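Local coordinates for replication protein B (Plasmid RSF1010, PDB 3H20) that acts as a plasmid primase, making short primers on single-stranded DNA for replication of broad-host-range plasmid RSF1010, at residues 72-77 against 118-123; 107-112 against 174-179. All blocks are in the same frame, centred on the assembly; numbering follows the deposited sequence.

Interaction 1. Residues 72-77 against 118-123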
loop_
_atom_site.group_PDB
_atom_site.type_symbol
_atom_site.label_atom_id
_atom_site.label_comp_id
_atom_site.label_asym_id
_atom_site.label_seq_id
_atom_site.Cartn_x
_atom_site.Cartn_y
_atom_site.Cartn_z
ATOM N N GLY A 72 -15.740 -7.576 -11.390
ATOM C CA GLY A 72 -15.984 -7.465 -9.945
ATOM C C GLY A 72 -15.503 -8.684 -9.171
ATOM O O GLY A 72 -16.084 -9.035 -8.159
ATOM N N LEU A 73 -14.431 -9.317 -9.649
ATOM C CA LEU A 73 -13.855 -10.522 -9.036
ATOM C C LEU A 73 -12.832 -10.187 -7.961
ATOM O O LEU A 73 -11.940 -9.373 -8.196
ATOM C CB LEU A 73 -13.150 -11.357 -10.108
ATOM C CG LEU A 73 -13.720 -12.709 -10.527
ATOM C CD1 LEU A 73 -15.234 -12.693 -10.714
ATOM C CD2 LEU A 73 -12.992 -13.215 -11.782
ATOM N N VAL A 74 -12.969 -10.802 -6.791
ATOM C CA VAL A 74 -12.050 -10.556 -5.663
ATOM C C VAL A 74 -11.468 -11.879 -5.160
ATOM O O VAL A 74 -12.222 -12.782 -4.787
ATOM C CB VAL A 74 -12.785 -9.806 -4.510
ATOM C CG1 VAL A 74 -11.885 -9.659 -3.282
ATOM C CG2 VAL A 74 -13.226 -8.421 -4.992
ATOM N N LEU A 75 -10.138 -11.985 -5.143
ATOM C CA LEU A 75 -9.440 -13.193 -4.654
ATOM C C LEU A 75 -9.331 -13.253 -3.126
ATOM O O LEU A 75 -8.905 -12.278 -2.488
ATOM C CB LEU A 75 -8.018 -13.282 -5.251
ATOM C CG LEU A 75 -7.145 -14.482 -4.844
ATOM C CD1 LEU A 75 -7.704 -15.783 -5.406
ATOM C CD2 LEU A 75 -5.683 -14.314 -5.280
ATOM N N VAL A 76 -9.681 -14.417 -2.566
ATOM C CA VAL A 76 -9.483 -14.733 -1.141
ATOM C C VAL A 76 -8.597 -15.993 -1.019
ATOM O O VAL A 76 -8.962 -17.069 -1.505
ATOM C CB VAL A 76 -10.841 -14.962 -0.413
ATOM C CG1 VAL A 76 -10.644 -14.956 1.100
ATOM C CG2 VAL A 76 -11.855 -13.888 -0.800
ATOM N N ASP A 77 -7.442 -15.845 -0.366
ATOM C CA ASP A 77 -6.354 -16.832 -0.401
ATOM C C ASP A 77 -6.192 -17.554 0.952
ATOM O O ASP A 77 -6.525 -16.988 1.995
ATOM C CB ASP A 77 -5.052 -16.087 -0.752
ATOM C CG ASP A 77 -3.942 -17.006 -1.241
ATOM O OD1 ASP A 77 -4.229 -18.147 -1.656
ATOM O OD2 ASP A 77 -2.769 -16.573 -1.197
ATOM N N GLU A 118 -10.167 0.504 -6.707
ATOM C CA GLU A 118 -10.385 1.067 -5.371
ATOM C C GLU A 118 -11.331 0.207 -4.515
ATOM O O GLU A 118 -10.966 -0.199 -3.410
ATOM C CB GLU A 118 -10.874 2.524 -5.494
ATOM C CG GLU A 118 -11.604 3.112 -4.295
ATOM C CD GLU A 118 -12.090 4.552 -4.530
ATOM O OE1 GLU A 118 -11.841 5.127 -5.615
ATOM O OE2 GLU A 118 -12.718 5.129 -3.613
ATOM N N LEU A 119 -12.531 -0.074 -5.024
ATOM C CA LEU A 119 -13.513 -0.865 -4.270
ATOM C C LEU A 119 -13.065 -2.320 -4.112
ATOM O O LEU A 119 -13.218 -2.909 -3.044
ATOM C CB LEU A 119 -14.914 -0.779 -4.898
ATOM C CG LEU A 119 -15.619 0.588 -4.837
ATOM C CD1 LEU A 119 -16.740 0.692 -5.866
ATOM C CD2 LEU A 119 -16.147 0.919 -3.431
ATOM N N ARG A 120 -12.496 -2.896 -5.167
ATOM C CA ARG A 120 -12.063 -4.298 -5.112
ATOM C C ARG A 120 -10.957 -4.551 -4.082
ATOM O O ARG A 120 -10.972 -5.567 -3.388
ATOM C CB ARG A 120 -11.632 -4.784 -6.491
ATOM C CG ARG A 120 -12.821 -5.080 -7.420
ATOM C CD ARG A 120 -12.397 -5.762 -8.705
ATOM N NE ARG A 120 -11.827 -4.801 -9.641
ATOM C CZ ARG A 120 -10.535 -4.704 -9.910
ATOM N NH1 ARG A 120 -10.109 -3.798 -10.770
ATOM N NH2 ARG A 120 -9.672 -5.517 -9.322
ATOM N N GLY A 121 -10.004 -3.625 -3.991
ATOM C CA GLY A 121 -8.904 -3.747 -3.044
ATOM C C GLY A 121 -9.399 -3.651 -1.614
ATOM O O GLY A 121 -8.950 -4.394 -0.743
ATOM N N GLN A 122 -10.339 -2.735 -1.380
ATOM C CA GLN A 122 -10.968 -2.585 -0.071
ATOM C C GLN A 122 -11.723 -3.849 0.312
ATOM O O GLN A 122 -11.622 -4.305 1.453
ATOM C CB GLN A 122 -11.897 -1.364 -0.054
ATOM C CG GLN A 122 -12.544 -1.058 1.300
ATOM C CD GLN A 122 -11.607 -0.373 2.294
ATOM O OE1 GLN A 122 -10.595 0.225 1.915
ATOM N NE2 GLN A 122 -11.952 -0.448 3.572
ATOM N N ILE A 123 -12.472 -4.414 -0.639
ATOM C CA ILE A 123 -13.234 -5.638 -0.378
ATOM C C ILE A 123 -12.297 -6.826 -0.145
ATOM O O ILE A 123 -12.535 -7.630 0.749
ATOM C CB ILE A 123 -14.290 -5.934 -1.497
ATOM C CG1 ILE A 123 -15.360 -4.830 -1.507
ATOM C CG2 ILE A 123 -14.964 -7.285 -1.270
ATOM C CD1 ILE A 123 -16.207 -4.792 -2.780
HETATM O O HOH W 1 -9.695 -7.748 -7.603
#

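Interaction 2. Residues 107-112 against 174-179. With SO4 (sulfate ion), chain B.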
loop_
_atom_site.group_PDB
_atom_site.type_symbol
_atom_site.label_atom_id
_atom_site.label_comp_id
_atom_site.label_asym_id
_atom_site.label_seq_id
_atom_site.Cartn_x
_atom_site.Cartn_y
_atom_site.Cartn_z
ATOM N N ALA A 107 -10.561 -18.806 -3.199
ATOM C CA ALA A 107 -11.870 -18.496 -3.778
ATOM C C ALA A 107 -11.831 -17.151 -4.506
ATOM O O ALA A 107 -11.174 -16.217 -4.045
ATOM C CB ALA A 107 -12.950 -18.483 -2.683
ATOM N N TRP A 108 -12.520 -17.059 -5.641
ATOM C CA TRP A 108 -12.788 -15.779 -6.275
ATOM C C TRP A 108 -14.254 -15.461 -5.997
ATOM O O TRP A 108 -15.133 -16.267 -6.298
ATOM C CB TRP A 108 -12.559 -15.837 -7.790
ATOM C CG TRP A 108 -11.099 -16.046 -8.221
ATOM C CD1 TRP A 108 -10.470 -17.236 -8.414
ATOM C CD2 TRP A 108 -10.139 -15.030 -8.548
ATOM N NE1 TRP A 108 -9.167 -17.036 -8.818
ATOM C CE2 TRP A 108 -8.941 -15.691 -8.922
ATOM C CE3 TRP A 108 -10.171 -13.633 -8.562
ATOM C CZ2 TRP A 108 -7.788 -15.000 -9.303
ATOM C CZ3 TRP A 108 -9.015 -12.944 -8.932
ATOM C CH2 TRP A 108 -7.842 -13.632 -9.292
ATOM N N VAL A 109 -14.511 -14.303 -5.398
ATOM C CA VAL A 109 -15.886 -13.865 -5.099
ATOM C C VAL A 109 -16.251 -12.737 -6.073
ATOM O O VAL A 109 -15.521 -11.737 -6.167
ATOM C CB VAL A 109 -16.010 -13.358 -3.635
ATOM C CG1 VAL A 109 -17.442 -12.858 -3.315
ATOM C CG2 VAL A 109 -15.573 -14.435 -2.629
ATOM N N LYS A 110 -17.370 -12.906 -6.789
ATOM C CA LYS A 110 -17.888 -11.897 -7.704
ATOM C C LYS A 110 -18.861 -11.004 -6.935
ATOM O O LYS A 110 -19.917 -11.466 -6.479
ATOM C CB LYS A 110 -18.611 -12.538 -8.902
ATOM C CG LYS A 110 -19.141 -11.499 -9.931
ATOM C CD LYS A 110 -19.777 -12.132 -11.164
ATOM C CE LYS A 110 -20.338 -11.026 -12.083
ATOM N NZ LYS A 110 -20.850 -11.535 -13.393
ATOM N N VAL A 111 -18.498 -9.729 -6.780
ATOM C CA VAL A 111 -19.350 -8.785 -6.041
ATOM C C VAL A 111 -20.255 -7.921 -6.925
ATOM O O VAL A 111 -21.229 -7.348 -6.439
ATOM C CB VAL A 111 -18.509 -7.879 -5.096
ATOM C CG1 VAL A 111 -17.821 -8.732 -4.028
ATOM C CG2 VAL A 111 -17.489 -7.042 -5.892
ATOM N N ALA A 112 -19.916 -7.818 -8.213
ATOM C CA ALA A 112 -20.612 -6.945 -9.165
ATOM C C ALA A 112 -20.191 -7.317 -10.580
ATOM O O ALA A 112 -19.211 -8.026 -10.757
ATOM C CB ALA A 112 -20.271 -5.467 -8.893
ATOM N N LYS A 174 -21.590 -17.249 -10.344
ATOM C CA LYS A 174 -22.660 -16.312 -9.998
ATOM C C LYS A 174 -22.210 -15.257 -9.000
ATOM O O LYS A 174 -21.368 -15.524 -8.139
ATOM C CB LYS A 174 -23.845 -17.056 -9.384
ATOM C CG LYS A 174 -24.667 -17.880 -10.362
ATOM C CD LYS A 174 -25.991 -18.289 -9.713
ATOM C CE LYS A 174 -26.962 -17.104 -9.615
ATOM N NZ LYS A 174 -27.789 -17.131 -8.365
ATOM N N THR A 175 -22.818 -14.075 -9.083
ATOM C CA THR A 175 -22.558 -13.005 -8.111
ATOM C C THR A 175 -22.946 -13.458 -6.700
ATOM O O THR A 175 -23.977 -14.087 -6.521
ATOM C CB THR A 175 -23.335 -11.729 -8.501
ATOM O OG1 THR A 175 -22.943 -11.326 -9.822
ATOM C CG2 THR A 175 -23.071 -10.603 -7.523
ATOM N N ALA A 176 -22.110 -13.145 -5.704
ATOM C CA ALA A 176 -22.424 -13.467 -4.303
ATOM C C ALA A 176 -23.703 -12.744 -3.861
ATOM O O ALA A 176 -23.964 -11.628 -4.315
ATOM C CB ALA A 176 -21.262 -13.090 -3.397
ATOM N N THR A 177 -24.509 -13.385 -3.007
ATOM C CA THR A 177 -25.709 -12.728 -2.436
ATOM C C THR A 177 -25.381 -11.360 -1.799
ATOM O O THR A 177 -26.123 -10.389 -1.984
ATOM C CB THR A 177 -26.406 -13.635 -1.390
ATOM O OG1 THR A 177 -26.780 -14.875 -2.005
ATOM C CG2 THR A 177 -27.665 -12.964 -0.822
ATOM N N ALA A 178 -24.259 -11.304 -1.079
ATOM C CA ALA A 178 -23.802 -10.095 -0.386
ATOM C C ALA A 178 -22.994 -9.147 -1.260
ATOM O O ALA A 178 -22.468 -8.151 -0.762
ATOM C CB ALA A 178 -22.991 -10.470 0.861
ATOM N N GLY A 179 -22.889 -9.443 -2.556
ATOM C CA GLY A 179 -22.126 -8.587 -3.485
ATOM C C GLY A 179 -22.506 -7.109 -3.445
ATOM O O GLY A 179 -21.661 -6.261 -3.128
HETATM S S SO4 B . -25.098 -13.389 -11.644
HETATM O O1 SO4 B . -25.303 -14.038 -10.354
HETATM O O2 SO4 B . -25.789 -12.105 -11.649
HETATM O O3 SO4 B . -23.671 -13.185 -11.886
HETATM O O4 SO4 B . -25.635 -14.238 -12.704
HETATM O O HOH W 2 -19.361 -14.886 -6.275
#

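Interaction 1. Residues 72-77 against 118-123
V74 faces R120 where strand 73-77 packs against helix 118-123, the two axes 8.4 Å apart and crossing at only 23°, so both segments head the same way. V74 and R120 carry most of the contact. V74 CG1 is anti to the backbone N (chi1 175°) and lies against the helix backbone, 4.2 Å from I123 C. The other methyl, CG2, reaches in between two helix side chains. V74 CG2 is 4.1 Å from R120 CG and 4.3 Å from I123 CG2. These are loose apolar contacts, and all the residues in them are buried. The arrangement is one helix on the face of an antiparallel sheet in the N-terminal primase domain: strand 73-79 is an outer strand of that sheet, and helix 117-130 extends the same packing through A124 and L127, which meet V74, and L127 meets V76 as well. The R120 chain reaches toward G72 and L73. R120 CD comes 3.7 Å from L73 O. The chain then bends at chi3 (-78°), which carries NE off the line of the chain, and NE is hydrogen-bonded to A115 O. A water lies in the plane of the guanidinium at its edge. This water accepts from R120 NH2 at 2.8 Å and donates to L73 O at 2.8 Å. NH2 also has a weak hydrogen bond to S140 O.

Interaction 2. Residues 107-112 against 174-179
K110 and T175 meet with their first torsions set differently: K110 CG is anti to its backbone N (chi1 -178°), and T175 OG1 sits beside its own (chi1 -58°). The lysine chain is extended beyond CG and passes the threonine hydroxyl, with K110 CE 3.5 Å from T175 OG1. T175 CG2 turns the other way, onto the strand backbone, 3.4 Å from K110 O. That carbonyl is also the acceptor of the one direct hydrogen bond between the segments. A176 N donates to K110 O in a straight bond of 2.9 Å, with 166° at the hydrogen. A water accepts from K110 N at 2.9 Å and donates to K174 O. T175 also holds a sulfate, probably from the crystallisation liquor. T175 N donates to sulfate O1 at 2.8 Å, and T175 OG1 donates to sulfate O3 at 2.9 Å. K110 NZ lies near the same ion and forms a long, weak ion pair with D113. An alanine at K110 would probably leave the T175 hydroxyl without the methylenes beside it and D113 without its weak ion-pair partner. Deeper in, V109 CG1 packs on A176 CB at 3.8 Å. The loop then makes a type I turn from A176 to G179. V111 O comes 3.3 Å from G179 C, and its closeness excludes a CB at this glycine. In the fold, this loop leads from strand 167-170 to helix 179-206, with A178 at the N-cap position. V111 packs on L182 and V183 of that helix, V109 touches M87 of helix 81-89, and strand 104-110 pairs with strand 73-79.

Overall arrangement
From the N terminus, segment 72-77 comes first, on the outer strand 73-79. The chain passes helix 81-89 and strand 96-99 and returns as strand 104-110, which carries segment 107-112. Helix 117-130 follows, and interaction 1 closes the loop from strand 73-79 to this helix. Interaction 2 starts inside that loop and closes a longer one, from strand 104-110 to the segment leading into helix 179-206, so the two contacts cross. Their centres are 10 Å apart. They are joined directly by sheet pairing, with V74 against V109 and V76 against A107. Together they tie two adjacent strands of one antiparallel sheet to helix 117-130 and to the start of the long helix 179-206.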